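Local atomic coordinates of exodeoxyribonuclease III (Neisseria meningitidis, PDB entry 2JC4), a protein that probably acts as a magnesium- or manganese-dependent 3'-5' exonuclease on double-stranded DNA in DNA repair. Residues Asn7-Asn12 and Phe201-Ala206. Sequence-based numbering, arbitrary orientation.
With MG (magnesium ion), chain B.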
loop_
_atom_site.group_PDB
_atom_site.type_symbol
_atom_site.label_atom_id
_atom_site.label_comp_id
_atom_site.label_asym_id
_atom_site.label_seq_id
_atom_site.Cartn_x
_atom_site.Cartn_y
_atom_site.Cartn_z
ATOM N N ASN A 7 0.610 4.095 4.468
ATOM C CA ASN A 7 -0.582 3.982 5.303
ATOM C C ASN A 7 -0.384 5.007 6.422
ATOM O O ASN A 7 0.506 4.859 7.275
ATOM C CB ASN A 7 -0.712 2.538 5.859
ATOM C CG ASN A 7 -1.894 2.369 6.774
ATOM O OD1 ASN A 7 -2.276 3.300 7.494
ATOM N ND2 ASN A 7 -2.484 1.175 6.770
ATOM N N VAL A 8 -1.161 6.085 6.358
ATOM C CA VAL A 8 -0.953 7.258 7.210
ATOM C C VAL A 8 -1.708 7.177 8.530
ATOM O O VAL A 8 -1.550 8.067 9.362
ATOM C CB VAL A 8 -1.384 8.583 6.494
ATOM C CG1 VAL A 8 -0.451 8.919 5.359
ATOM C CG2 VAL A 8 -2.854 8.517 5.989
ATOM N N ASN A 9 -2.557 6.153 8.702
ATOM C CA ASN A 9 -3.294 5.973 9.973
ATOM C C ASN A 9 -4.047 7.249 10.404
ATOM O O ASN A 9 -3.865 7.757 11.534
ATOM C CB ASN A 9 -2.331 5.530 11.099
ATOM C CG ASN A 9 -3.060 5.159 12.364
ATOM O OD1 ASN A 9 -4.181 4.698 12.299
ATOM N ND2 ASN A 9 -2.422 5.352 13.519
ATOM N N SER A 10 -4.877 7.737 9.490
ATOM C CA SER A 10 -5.627 9.019 9.526
ATOM C C SER A 10 -4.882 10.161 8.799
ATOM O O SER A 10 -3.816 10.638 9.261
ATOM C CB SER A 10 -6.061 9.475 10.933
ATOM O OG SER A 10 -6.637 10.773 10.768
ATOM N N LEU A 11 -5.441 10.617 7.679
ATOM C CA LEU A 11 -4.861 11.781 6.991
ATOM C C LEU A 11 -5.064 13.106 7.748
ATOM O O LEU A 11 -4.256 14.023 7.610
ATOM C CB LEU A 11 -5.394 11.906 5.558
ATOM C CG LEU A 11 -4.736 12.975 4.700
ATOM C CD1 LEU A 11 -3.222 12.819 4.659
ATOM C CD2 LEU A 11 -5.315 12.934 3.272
ATOM N N ASN A 12 -6.123 13.196 8.539
ATOM C CA ASN A 12 -6.314 14.356 9.428
ATOM C C ASN A 12 -5.089 14.506 10.324
ATOM O O ASN A 12 -4.507 15.587 10.444
ATOM C CB ASN A 12 -7.577 14.182 10.272
ATOM C CG ASN A 12 -8.318 15.513 10.525
ATOM O OD1 ASN A 12 -7.740 16.607 10.452
ATOM N ND2 ASN A 12 -9.616 15.411 10.805
ATOM N N PHE A 201 5.286 -1.167 12.543
ATOM C CA PHE A 201 5.757 -1.453 13.892
ATOM C C PHE A 201 4.629 -1.028 14.847
ATOM O O PHE A 201 4.172 0.118 14.816
ATOM C CB PHE A 201 7.034 -0.646 14.209
ATOM C CG PHE A 201 8.163 -0.821 13.203
ATOM C CD1 PHE A 201 8.146 -0.113 11.968
ATOM C CD2 PHE A 201 9.252 -1.648 13.506
ATOM C CE1 PHE A 201 9.194 -0.274 11.048
ATOM C CE2 PHE A 201 10.326 -1.808 12.578
ATOM C CZ PHE A 201 10.290 -1.115 11.372
ATOM N N ASP A 202 4.162 -1.960 15.684
ATOM C CA ASP A 202 3.093 -1.661 16.600
ATOM C C ASP A 202 3.491 -0.474 17.505
ATOM O O ASP A 202 4.623 -0.417 18.031
ATOM C CB ASP A 202 2.782 -2.928 17.428
ATOM C CG ASP A 202 1.388 -2.910 18.061
ATOM O OD1 ASP A 202 0.922 -1.858 18.534
ATOM O OD2 ASP A 202 0.755 -3.988 18.087
ATOM N N TYR A 203 2.580 0.473 17.671
ATOM C CA TYR A 203 2.759 1.501 18.698
ATOM C C TYR A 203 2.907 0.879 20.091
ATOM O O TYR A 203 3.678 1.380 20.930
ATOM C CB TYR A 203 1.559 2.445 18.738
ATOM C CG TYR A 203 1.277 3.351 17.550
ATOM C CD1 TYR A 203 2.280 4.163 16.971
ATOM C CD2 TYR A 203 -0.031 3.476 17.072
ATOM C CE1 TYR A 203 1.983 5.041 15.918
ATOM C CE2 TYR A 203 -0.347 4.357 16.027
ATOM C CZ TYR A 203 0.667 5.126 15.455
ATOM O OH TYR A 203 0.320 5.967 14.442
ATOM N N ARG A 204 2.170 -0.206 20.367
ATOM C CA ARG A 204 2.233 -0.776 21.726
ATOM C C ARG A 204 3.579 -1.441 21.979
ATOM O O ARG A 204 4.019 -2.287 21.185
ATOM C CB ARG A 204 1.111 -1.793 21.983
ATOM C CG ARG A 204 1.170 -2.391 23.400
ATOM C CD ARG A 204 0.085 -3.464 23.614
ATOM N NE ARG A 204 0.203 -4.111 24.928
ATOM C CZ ARG A 204 -0.090 -3.528 26.093
ATOM N NH1 ARG A 204 -0.511 -2.263 26.134
ATOM N NH2 ARG A 204 0.054 -4.205 27.226
ATOM N N GLY A 205 4.230 -1.076 23.076
ATOM C CA GLY A 205 5.474 -1.740 23.456
ATOM C C GLY A 205 6.706 -1.119 22.814
ATOM O O GLY A 205 7.781 -1.708 22.861
ATOM N N ALA A 206 6.546 0.060 22.230
ATOM C CA ALA A 206 7.649 0.775 21.577
ATOM C C ALA A 206 8.348 -0.106 20.530
ATOM O O ALA A 206 9.564 -0.143 20.490
ATOM C CB ALA A 206 8.668 1.218 22.641
HETATM MG MG MG B . -4.306 2.259 11.679
HETATM O O HOH W 1 -2.466 2.360 10.422
HETATM O O HOH W 2 -3.187 1.665 13.489
HETATM O O HOH W 3 -4.319 0.193 10.942
HETATM O O HOH W 4 -6.302 2.004 12.569
#
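The side-chain amide of Asn9 and the phenol of Tyr203 make the whole contact between these segments, whose backbones stay well apart: 11.5 Å separates the CA atoms of Asn9 and Tyr203. The two side chains reach for each other from opposite directions. Asn9 ND2 comes in at the edge of the tyrosine ring, level with its plane, and donates a hydrogen bond of 3.0 Å to Tyr203 OH. The bond is somewhat bent, 150° at the hydrogen, but the hydroxyl oxygen lies almost in the amide plane of Asn9, which is turned 39° from the ring. The same Asn9 ND2 lies 3.4 Å from Tyr203 CE2. Tyr203 OH is also hydrogen-bonded to Pro244 O.

The compact side of the contact is the metal end. A chi1 of -172° swings the Asn9 amide away from its own backbone N, toward the metal and the tyrosine; there ND2 goes to the tyrosine, while OD1 binds the magnesium ion at 2.5 Å and also takes a hydrogen bond from Lys36 NZ. Glu34 and four waters complete the metal shell. This is the metal-binding and probably catalytic face of the DNase I-like fold, where the loop leaving strand 2-7 meets the loop ahead of helix 207-210. One of the metal-bound waters donates to Asn7 OD1, which also accepts from Asn9 N at 3.1 Å, an Asx turn at the end of strand 2-7; Asn7 ND2 is hydrogen-bonded to Glu34 and Asp146.

Beyond the phenol things thin out quickly. Only 72 Å² is buried in all, and Tyr203 is exposed, although its side chain also touches Arg14 of helix 11-23. Tyr203 opens an exposed type II turn that ends at Ala206, closed by a weak backbone bond; overlapping its start, Asp202 OD1 accepts a hydrogen bond from Arg204 N at 2.8 Å in a second Asx turn.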